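Local coordinates for putative enoyl-CoA hydratase (Streptomyces avermitilis, PDB 3GKB), which probably acts on acyl-CoA substrates as a member of the enoyl-CoA hydratase/isomerase (crotonase) family, its exact reaction being unknown, at residues V98-R103 with F124-A128; V53-S59 with Q107-K112; G121-V125 with L140-E144; R103-V108 with K221-D227. All blocks are in the same frame, centred on the assembly; numbering follows the deposited sequence.

Contact 1: residues V98-R103 with F124-A128; sequences VGELIR and FVAAA
Gly99 and Ala127 bring helices 96-103 and 120-127 together, their CA atoms 5.3 Å apart. No hydrogen bond crosses between the segments. The CB of Ala127 rests against the turn at Gly99, 3.7 Å from Gly99 O. Ile102 fills the next position with two branches. Its CD1 stands over the centre of the Phe124 ring, 3.5 Å from the centroid and 4° off the normal, a CH-pi contact. Its CG2, anti to the backbone N, turns the other way and meets Ala128 CA at 3.6 Å. In this crotonase-like fold the two helices pack on the same face of the sheet, the one carrying Thr109 and Val111. Ile102 and Ala128 both touch Thr109. Val98 CG1 approaches the Phe124 ring obliquely, 4.0 Å from CD1. The Phe124 ring in turn packs edge-to-face with Phe58. Arg103 lays its aliphatic CG 3.5 Å from Ala127 O, and the chain then bends at chi2 and chi3 toward Glu100. NE and NH1 grip Glu100 side-on, one nitrogen to each carboxylate oxygen, with NH1 2.7 Å from Glu100 OE1. Glu100 OE2 also bonds to Tyr158 OH, which fixes the carboxylate further.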
# COMPACT_ATOMS: atom_id res chain seq x y z
N VAL B 98 -14.24 18.90 -7.63
CA VAL B 98 -15.20 17.77 -7.56
C VAL B 98 -14.73 16.71 -6.55
O VAL B 98 -15.42 16.41 -5.55
CB VAL B 98 -15.38 17.09 -8.95
CG1 VAL B 98 -16.33 15.89 -8.85
CG2 VAL B 98 -15.80 18.12 -9.99
N GLY B 99 -13.55 16.14 -6.80
CA GLY B 99 -12.99 15.16 -5.86
C GLY B 99 -12.77 15.73 -4.46
O GLY B 99 -13.02 15.07 -3.45
N GLU B 100 -12.35 16.98 -4.37
CA GLU B 100 -12.13 17.59 -3.07
C GLU B 100 -13.43 17.77 -2.29
O GLU B 100 -13.44 17.60 -1.08
CB GLU B 100 -11.31 18.89 -3.19
CG GLU B 100 -9.86 18.60 -3.61
CD GLU B 100 -9.17 17.63 -2.67
OE1 GLU B 100 -8.78 18.02 -1.53
OE2 GLU B 100 -9.02 16.45 -3.07
N LEU B 101 -14.53 18.08 -2.97
CA LEU B 101 -15.85 18.13 -2.28
C LEU B 101 -16.20 16.74 -1.71
O LEU B 101 -16.54 16.60 -0.54
CB LEU B 101 -16.91 18.61 -3.25
CG LEU B 101 -18.31 18.91 -2.71
CD1 LEU B 101 -18.26 20.02 -1.68
CD2 LEU B 101 -19.16 19.26 -3.92
N ILE B 102 -16.05 15.71 -2.53
CA ILE B 102 -16.31 14.32 -2.09
C ILE B 102 -15.42 13.93 -0.90
O ILE B 102 -15.89 13.35 0.11
CB ILE B 102 -16.12 13.32 -3.27
CG1 ILE B 102 -17.18 13.54 -4.35
CG2 ILE B 102 -16.19 11.88 -2.76
CD1 ILE B 102 -16.86 12.94 -5.73
N ARG B 103 -14.13 14.20 -1.01
CA ARG B 103 -13.16 13.79 0.03
C ARG B 103 -13.47 14.41 1.40
O ARG B 103 -13.16 13.81 2.41
CB ARG B 103 -11.74 14.22 -0.33
CG ARG B 103 -11.02 13.34 -1.34
CD ARG B 103 -9.51 13.25 -1.06
NE ARG B 103 -8.89 14.56 -0.92
CZ ARG B 103 -8.09 14.96 0.07
NH1 ARG B 103 -7.60 16.20 0.05
NH2 ARG B 103 -7.72 14.14 1.04
N PHE B 124 -13.26 10.66 -9.44
CA PHE B 124 -14.50 10.66 -8.64
C PHE B 124 -14.58 9.37 -7.84
O PHE B 124 -14.72 9.38 -6.59
CB PHE B 124 -15.69 10.80 -9.63
CG PHE B 124 -17.02 11.01 -9.00
CD1 PHE B 124 -17.74 12.17 -9.27
CD2 PHE B 124 -17.62 10.04 -8.21
CE1 PHE B 124 -18.97 12.39 -8.74
CE2 PHE B 124 -18.91 10.28 -7.66
CZ PHE B 124 -19.55 11.45 -7.94
N VAL B 125 -14.35 8.24 -8.53
CA VAL B 125 -14.35 6.93 -7.86
C VAL B 125 -13.33 6.89 -6.73
O VAL B 125 -13.67 6.42 -5.62
CB VAL B 125 -14.13 5.76 -8.85
CG1 VAL B 125 -13.94 4.40 -8.10
CG2 VAL B 125 -15.28 5.69 -9.88
N ALA B 126 -12.10 7.35 -6.98
CA ALA B 126 -11.00 7.22 -5.99
C ALA B 126 -11.16 8.17 -4.81
O ALA B 126 -10.60 7.94 -3.75
CB ALA B 126 -9.66 7.46 -6.67
N ALA B 127 -11.95 9.22 -4.98
CA ALA B 127 -12.10 10.29 -3.96
C ALA B 127 -13.06 9.90 -2.83
O ALA B 127 -12.97 10.42 -1.71
CB ALA B 127 -12.59 11.57 -4.62
N ALA B 128 -13.99 8.99 -3.13
CA ALA B 128 -14.98 8.56 -2.14
C ALA B 128 -14.31 7.80 -0.99
O ALA B 128 -13.22 7.23 -1.15
CB ALA B 128 -16.05 7.71 -2.79

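Contact 2: residues V53-S59 with Q107-K112; sequences VRVIVFS and QVTIVK
Val55 to Ser59 and Val108 to Lys112 run as neighbouring parallel strands, their axes 4.7 Å apart at the closest and 21° from exact alignment. Backbone bonds zigzag between them, from Val108 N to Arg54 O at one end to Lys112 N and Phe58 O, 2.9 Å apart, at the other. On one face, Val55 CG1 meets Ile110 CD1 at 3.7 Å, and helix 195-210 covers Val55, Val57 and Val108. These are central strands of the mixed sheet of the crotonase-like fold. The other face carries Ile56, Phe58, Thr109 and Val111. Phe58 lies alongside Thr109, its ring edge near Thr109 CB, while Ile56 CG2 sits over one ring face toward the rim. Gln107 bends at chi2 (83°) and carries its amide to the loop ahead of strand 55-60. Its NE2 bonds to Val53 O at 3.0 Å, coming from above the carbonyl plane, and also to Leu47 O of helix 34-48. A leucine here would probably leave Val53 O and Leu47 O without this donor and Gln105 NE2 without this acceptor. At the far end Ser59 CB packs on Lys112 CE, 3.7 Å away. A water joins Ser59 OG to Lys112 NZ, which also salt-bridges Asp199.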
# COMPACT_ATOMS: atom_id res chain seq x y z
N VAL B 53 -29.22 12.48 7.08
CA VAL B 53 -28.48 11.64 6.13
C VAL B 53 -27.07 11.40 6.66
O VAL B 53 -26.35 12.33 7.00
CB VAL B 53 -28.42 12.28 4.75
CG1 VAL B 53 -27.55 11.41 3.78
CG2 VAL B 53 -29.85 12.41 4.17
N ARG B 54 -26.72 10.12 6.76
CA ARG B 54 -25.43 9.69 7.31
C ARG B 54 -24.50 9.01 6.29
O ARG B 54 -23.28 8.93 6.51
CB ARG B 54 -25.68 8.81 8.54
CG ARG B 54 -26.39 9.56 9.68
CD ARG B 54 -26.62 8.70 10.87
NE ARG B 54 -27.54 7.60 10.59
CZ ARG B 54 -28.87 7.69 10.55
NH1 ARG B 54 -29.48 8.85 10.76
NH2 ARG B 54 -29.60 6.61 10.28
N VAL B 55 -25.06 8.50 5.20
CA VAL B 55 -24.31 7.76 4.18
C VAL B 55 -24.81 8.25 2.85
O VAL B 55 -26.02 8.49 2.69
CB VAL B 55 -24.52 6.21 4.29
CG1 VAL B 55 -23.81 5.46 3.16
CG2 VAL B 55 -24.06 5.71 5.70
N ILE B 56 -23.89 8.37 1.88
CA ILE B 56 -24.27 8.69 0.48
C ILE B 56 -23.69 7.60 -0.43
O ILE B 56 -22.51 7.25 -0.31
CB ILE B 56 -23.68 10.05 0.04
CG1 ILE B 56 -24.27 11.19 0.89
CG2 ILE B 56 -23.92 10.27 -1.47
CD1 ILE B 56 -23.49 12.52 0.80
N VAL B 57 -24.53 7.03 -1.29
CA VAL B 57 -24.08 6.02 -2.25
C VAL B 57 -24.25 6.57 -3.66
O VAL B 57 -25.36 6.96 -4.06
CB VAL B 57 -24.87 4.70 -2.17
CG1 VAL B 57 -24.26 3.68 -3.19
CG2 VAL B 57 -24.85 4.10 -0.75
N PHE B 58 -23.16 6.59 -4.41
CA PHE B 58 -23.17 7.02 -5.80
C PHE B 58 -23.23 5.81 -6.70
O PHE B 58 -22.45 4.86 -6.54
CB PHE B 58 -21.88 7.77 -6.13
CG PHE B 58 -21.64 9.00 -5.32
CD1 PHE B 58 -22.16 10.22 -5.71
CD2 PHE B 58 -20.85 8.96 -4.20
CE1 PHE B 58 -21.89 11.37 -4.97
CE2 PHE B 58 -20.61 10.11 -3.47
CZ PHE B 58 -21.14 11.31 -3.87
N SER B 59 -24.15 5.86 -7.66
CA SER B 59 -24.26 4.80 -8.66
C SER B 59 -24.59 5.42 -10.01
O SER B 59 -24.87 6.62 -10.13
CB SER B 59 -25.31 3.75 -8.23
OG SER B 59 -26.62 4.30 -8.26
N GLN B 107 -20.85 12.99 5.52
CA GLN B 107 -21.41 11.64 5.40
C GLN B 107 -20.34 10.66 4.92
O GLN B 107 -19.41 11.04 4.23
CB GLN B 107 -22.55 11.60 4.37
CG GLN B 107 -23.86 12.21 4.83
CD GLN B 107 -23.92 13.75 4.67
OE1 GLN B 107 -23.06 14.35 4.05
NE2 GLN B 107 -24.96 14.37 5.23
N VAL B 108 -20.52 9.39 5.22
CA VAL B 108 -19.67 8.35 4.61
C VAL B 108 -20.06 8.29 3.14
O VAL B 108 -21.26 8.22 2.82
CB VAL B 108 -19.92 6.99 5.25
CG1 VAL B 108 -19.14 5.88 4.49
CG2 VAL B 108 -19.58 7.03 6.74
N THR B 109 -19.08 8.35 2.24
CA THR B 109 -19.36 8.31 0.80
C THR B 109 -18.91 6.93 0.22
O THR B 109 -17.79 6.43 0.48
CB THR B 109 -18.64 9.44 0.07
OG1 THR B 109 -17.23 9.41 0.39
CG2 THR B 109 -19.23 10.83 0.46
N ILE B 110 -19.83 6.30 -0.52
CA ILE B 110 -19.60 4.97 -1.07
C ILE B 110 -19.87 5.02 -2.57
O ILE B 110 -20.91 5.52 -2.98
CB ILE B 110 -20.57 3.93 -0.42
CG1 ILE B 110 -20.33 3.83 1.09
CG2 ILE B 110 -20.37 2.53 -1.06
CD1 ILE B 110 -21.42 3.00 1.84
N VAL B 111 -18.95 4.52 -3.38
CA VAL B 111 -19.19 4.41 -4.84
C VAL B 111 -19.45 2.94 -5.17
O VAL B 111 -18.72 2.05 -4.74
CB VAL B 111 -17.99 4.92 -5.68
CG1 VAL B 111 -18.10 4.47 -7.16
CG2 VAL B 111 -17.86 6.48 -5.59
N LYS B 112 -20.54 2.71 -5.90
CA LYS B 112 -20.86 1.41 -6.48
C LYS B 112 -20.53 1.47 -7.98
O LYS B 112 -21.28 2.11 -8.75
CB LYS B 112 -22.33 1.10 -6.29
CG LYS B 112 -22.75 -0.21 -6.92
CD LYS B 112 -24.15 -0.63 -6.48
CE LYS B 112 -25.22 0.24 -7.06
NZ LYS B 112 -26.61 -0.26 -6.75
O HOH W 1 -27.94 1.95 -8.44

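Contact 3: residues G121-V125 with L140-E144; sequences GAEFV and LGQIE
This contact lies in the probable active-site region of the crotonase-like fold, where helix 120-127 meets the end of strand 139-141 and the turn that follows it. The contact is buried, and no direct hydrogen bond links the two segments. Ala122 is in the middle. Its CB lies 3.6 Å from both Gly141 O and Gln142 OE1, and 3.7 Å from Leu140 CD2. The same CD2 methyl also reaches Val125, tip to tip, at 4.0 Å from CB. With chi1 of Leu140 at -82° and CD1 anti along the chain, the CD2 branch is the one that meets Ala122 and Val125. The polar side of the contact works through water. One water donates to Gln142 OE1 at 2.7 Å and, weakly, to Ala122 O. The chain of Gln142 bends at chi2 (-65°), which brings its NE2 to Glu144 OE1 at 2.9 Å, with that oxygen close to the amide plane. An alanine in place of Gln142 would probably leave Glu144 OE1 without this donor and the carboxylate freer to turn. Glu123 and Glu144 approach from opposite directions, their OE2 atoms 4.0 Å apart. A second water donates to both OE2 atoms. Glu123 OE1 is held by the backbone N atoms of Gly153 and Gly155, and both glutamates pack on Pro151. Two glutamates facing each other across a shared water are consistent with the acid/base pair of enoyl-CoA hydratases, a role inferred here from the family.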
# COMPACT_ATOMS: atom_id res chain seq x y z
N GLY B 121 -13.89 10.79 -14.18
CA GLY B 121 -14.74 9.75 -13.58
C GLY B 121 -13.95 8.85 -12.66
O GLY B 121 -14.44 8.43 -11.59
N ALA B 122 -12.71 8.52 -13.04
CA ALA B 122 -11.87 7.64 -12.21
C ALA B 122 -11.42 8.38 -10.95
O ALA B 122 -11.26 7.79 -9.87
CB ALA B 122 -10.66 7.13 -12.98
N GLU B 123 -11.20 9.69 -11.09
CA GLU B 123 -10.89 10.57 -9.96
C GLU B 123 -12.03 10.58 -8.94
O GLU B 123 -11.77 10.49 -7.74
CB GLU B 123 -10.54 11.99 -10.45
CG GLU B 123 -9.25 12.01 -11.31
CD GLU B 123 -8.91 13.36 -12.03
OE1 GLU B 123 -7.74 13.77 -11.97
OE2 GLU B 123 -9.79 13.97 -12.66
N PHE B 124 -13.26 10.66 -9.44
CA PHE B 124 -14.50 10.66 -8.64
C PHE B 124 -14.58 9.37 -7.84
O PHE B 124 -14.72 9.38 -6.59
CB PHE B 124 -15.69 10.80 -9.63
CG PHE B 124 -17.02 11.01 -9.00
CD1 PHE B 124 -17.74 12.17 -9.27
CD2 PHE B 124 -17.62 10.04 -8.21
CE1 PHE B 124 -18.97 12.39 -8.74
CE2 PHE B 124 -18.91 10.28 -7.66
CZ PHE B 124 -19.55 11.45 -7.94
N VAL B 125 -14.35 8.24 -8.53
CA VAL B 125 -14.35 6.93 -7.86
C VAL B 125 -13.33 6.89 -6.73
O VAL B 125 -13.67 6.42 -5.62
CB VAL B 125 -14.13 5.76 -8.85
CG1 VAL B 125 -13.94 4.40 -8.10
CG2 VAL B 125 -15.28 5.69 -9.88
N LEU B 140 -11.48 0.99 -14.66
CA LEU B 140 -10.97 2.28 -14.25
C LEU B 140 -9.74 2.61 -15.06
O LEU B 140 -8.83 1.77 -15.18
CB LEU B 140 -10.55 2.25 -12.78
CG LEU B 140 -11.64 2.45 -11.76
CD1 LEU B 140 -11.12 2.02 -10.41
CD2 LEU B 140 -12.10 3.94 -11.77
N GLY B 141 -9.72 3.80 -15.63
CA GLY B 141 -8.54 4.24 -16.37
C GLY B 141 -8.33 5.73 -16.31
O GLY B 141 -9.29 6.52 -16.28
N GLN B 142 -7.06 6.14 -16.34
CA GLN B 142 -6.74 7.57 -16.45
C GLN B 142 -6.40 7.81 -17.92
O GLN B 142 -5.29 7.55 -18.36
CB GLN B 142 -5.59 7.99 -15.52
CG GLN B 142 -5.88 7.85 -14.01
CD GLN B 142 -6.99 8.77 -13.43
OE1 GLN B 142 -7.44 8.54 -12.30
NE2 GLN B 142 -7.43 9.81 -14.20
N ILE B 143 -7.38 8.27 -18.69
CA ILE B 143 -7.23 8.44 -20.14
C ILE B 143 -6.41 9.66 -20.55
O ILE B 143 -6.04 9.80 -21.73
CB ILE B 143 -8.65 8.53 -20.77
CG1 ILE B 143 -8.62 8.33 -22.29
CG2 ILE B 143 -9.29 9.89 -20.47
CD1 ILE B 143 -8.41 6.90 -22.74
N GLU B 144 -6.17 10.55 -19.59
CA GLU B 144 -5.60 11.87 -19.83
C GLU B 144 -4.35 11.89 -20.70
O GLU B 144 -4.28 12.67 -21.66
CB GLU B 144 -5.33 12.58 -18.50
CG GLU B 144 -6.63 13.03 -17.80
CD GLU B 144 -7.18 12.02 -16.76
OE1 GLU B 144 -6.97 10.80 -16.91
OE2 GLU B 144 -7.85 12.47 -15.81
O HOH W 2 -8.18 8.13 -9.73
O HOH W 3 -8.37 14.87 -14.97

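Contact 4: residues R103-V108 with K221-D227; sequences RHQPQV and KRSLPAD
Lys221 NZ bonds to two carbonyl oxygens of the loop before strand 108-113, Gln105 O at 2.8 Å and Gln107 O at 3.0 Å, the latter from above its carbonyl plane. The lysine chain bends at chi2 (-141°), then extends to carry NZ there. Its CD lies 3.6 Å from Pro106 O. Asp129 completes the set with a salt bridge to NZ. A second set of hydrogen bonds lies at the end of helix 96-103. Arg103 NH2 donates to Asp227 O at 3.0 Å, almost in the guanidinium plane, and NH1 adds a weak bond to the same oxygen. A water accepts from NH2 and Asp227 N, and another joins His104 NE2 to Asp227 O. Ala226 CB touches both side chains, 3.8 Å from Arg103 NH2 and 4.0 Å from His104 CD2. In the next shell Glu100 O holds His104 ND1, and Gln105 NE2 bonds to Gln107 OE1 at 3.0 Å. Arg160 of the second subunit takes Asp227 OD1 in a salt bridge and also bonds to Pro225 O. This joins the helix-to-strand loop of the crotonase-like core to the end of helix 216-223 and the loop after it, part of the interface with the second subunit.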
# COMPACT_ATOMS: atom_id res chain seq x y z
N ARG B 103 -14.13 14.20 -1.01
CA ARG B 103 -13.16 13.79 0.03
C ARG B 103 -13.47 14.41 1.40
O ARG B 103 -13.16 13.81 2.41
CB ARG B 103 -11.74 14.22 -0.33
CG ARG B 103 -11.02 13.34 -1.34
CD ARG B 103 -9.51 13.25 -1.06
NE ARG B 103 -8.89 14.56 -0.92
CZ ARG B 103 -8.09 14.96 0.07
NH1 ARG B 103 -7.60 16.20 0.05
NH2 ARG B 103 -7.72 14.14 1.04
N HIS B 104 -14.05 15.61 1.41
CA HIS B 104 -14.35 16.33 2.66
C HIS B 104 -15.82 16.25 3.12
O HIS B 104 -16.22 16.90 4.11
CB HIS B 104 -13.87 17.77 2.53
CG HIS B 104 -12.39 17.86 2.36
ND1 HIS B 104 -11.79 17.99 1.12
CD2 HIS B 104 -11.38 17.82 3.27
CE1 HIS B 104 -10.48 18.03 1.28
NE2 HIS B 104 -10.21 17.94 2.57
N GLN B 105 -16.61 15.43 2.44
CA GLN B 105 -18.04 15.28 2.75
C GLN B 105 -18.20 14.71 4.17
O GLN B 105 -17.43 13.81 4.58
CB GLN B 105 -18.71 14.39 1.71
CG GLN B 105 -20.26 14.35 1.72
CD GLN B 105 -20.90 15.66 1.25
OE1 GLN B 105 -20.30 16.43 0.48
NE2 GLN B 105 -22.13 15.91 1.70
N PRO B 106 -19.15 15.25 4.97
CA PRO B 106 -19.32 14.72 6.33
C PRO B 106 -19.87 13.29 6.37
O PRO B 106 -19.42 12.49 7.18
CB PRO B 106 -20.31 15.69 6.99
CG PRO B 106 -20.75 16.63 5.99
CD PRO B 106 -19.84 16.54 4.78
N GLN B 107 -20.85 12.99 5.52
CA GLN B 107 -21.41 11.64 5.40
C GLN B 107 -20.34 10.66 4.92
O GLN B 107 -19.41 11.04 4.23
CB GLN B 107 -22.55 11.60 4.37
CG GLN B 107 -23.86 12.21 4.83
CD GLN B 107 -23.92 13.75 4.67
OE1 GLN B 107 -23.06 14.35 4.05
NE2 GLN B 107 -24.96 14.37 5.23
N VAL B 108 -20.52 9.39 5.22
CA VAL B 108 -19.67 8.35 4.61
C VAL B 108 -20.06 8.29 3.14
O VAL B 108 -21.26 8.22 2.82
CB VAL B 108 -19.92 6.99 5.25
CG1 VAL B 108 -19.14 5.88 4.49
CG2 VAL B 108 -19.58 7.03 6.74
N LYS B 221 -14.48 9.56 11.41
CA LYS B 221 -13.91 10.55 10.47
C LYS B 221 -12.96 11.55 11.14
O LYS B 221 -12.02 12.03 10.51
CB LYS B 221 -15.00 11.28 9.71
CG LYS B 221 -15.74 10.42 8.72
CD LYS B 221 -16.02 11.23 7.45
CE LYS B 221 -16.54 10.41 6.38
NZ LYS B 221 -16.55 11.18 5.11
N ARG B 222 -13.20 11.87 12.40
CA ARG B 222 -12.27 12.65 13.18
C ARG B 222 -10.98 11.90 13.46
O ARG B 222 -9.92 12.50 13.45
CB ARG B 222 -12.90 13.13 14.50
CG ARG B 222 -13.96 14.16 14.27
CD ARG B 222 -14.32 14.97 15.52
NE ARG B 222 -15.23 16.08 15.17
CZ ARG B 222 -15.98 16.75 16.05
NH1 ARG B 222 -15.97 16.44 17.33
NH2 ARG B 222 -16.77 17.73 15.63
N SER B 223 -11.08 10.61 13.74
CA SER B 223 -9.87 9.80 14.01
C SER B 223 -9.06 9.53 12.73
O SER B 223 -7.85 9.26 12.79
CB SER B 223 -10.24 8.50 14.74
OG SER B 223 -10.64 7.52 13.84
N LEU B 224 -9.74 9.60 11.59
CA LEU B 224 -9.17 9.30 10.26
C LEU B 224 -9.47 10.47 9.31
O LEU B 224 -10.21 10.32 8.34
CB LEU B 224 -9.77 7.98 9.70
CG LEU B 224 -9.35 6.72 10.46
CD1 LEU B 224 -10.25 5.54 10.11
CD2 LEU B 224 -7.87 6.41 10.21
N PRO B 225 -8.86 11.64 9.59
CA PRO B 225 -9.17 12.82 8.79
C PRO B 225 -8.61 12.68 7.39
O PRO B 225 -7.63 11.94 7.18
CB PRO B 225 -8.43 13.95 9.51
CG PRO B 225 -7.37 13.27 10.25
CD PRO B 225 -7.90 11.94 10.66
N ALA B 226 -9.21 13.43 6.47
CA ALA B 226 -8.81 13.39 5.09
C ALA B 226 -7.33 13.76 4.98
O ALA B 226 -6.85 14.63 5.69
CB ALA B 226 -9.65 14.35 4.25
N ASP B 227 -6.66 13.09 4.04
CA ASP B 227 -5.24 13.24 3.81
C ASP B 227 -4.91 14.69 3.46
O ASP B 227 -5.70 15.41 2.85
CB ASP B 227 -4.77 12.29 2.70
CG ASP B 227 -4.35 10.91 3.22
OD1 ASP B 227 -5.19 9.95 3.32
OD2 ASP B 227 -3.14 10.78 3.52
O HOH W 4 -8.40 11.62 2.27
O HOH W 5 -7.65 17.86 3.48

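Contacts 1, 2 and 3 are buried, while contact 4 is partly exposed and lies next to another subunit. Contacts 1 and 3 use the same helix, 120-127, on different sides: one packs on helix 96-103, the other on strand 139-141. Contact 2 pairs two central strands of the sheet on which they pack, and it touches both through Phe58 with Phe124 and Val111 with Val125. Contact 4 shares Arg103 with contact 1, and Gln107 and Val108 with contact 2. The chemistry follows the place. Contact 2 rests on backbone bonds, contact 1 on apolar packing, contact 3 on packing with bridging water, and contact 4 on charged side chains gripping carbonyl oxygens.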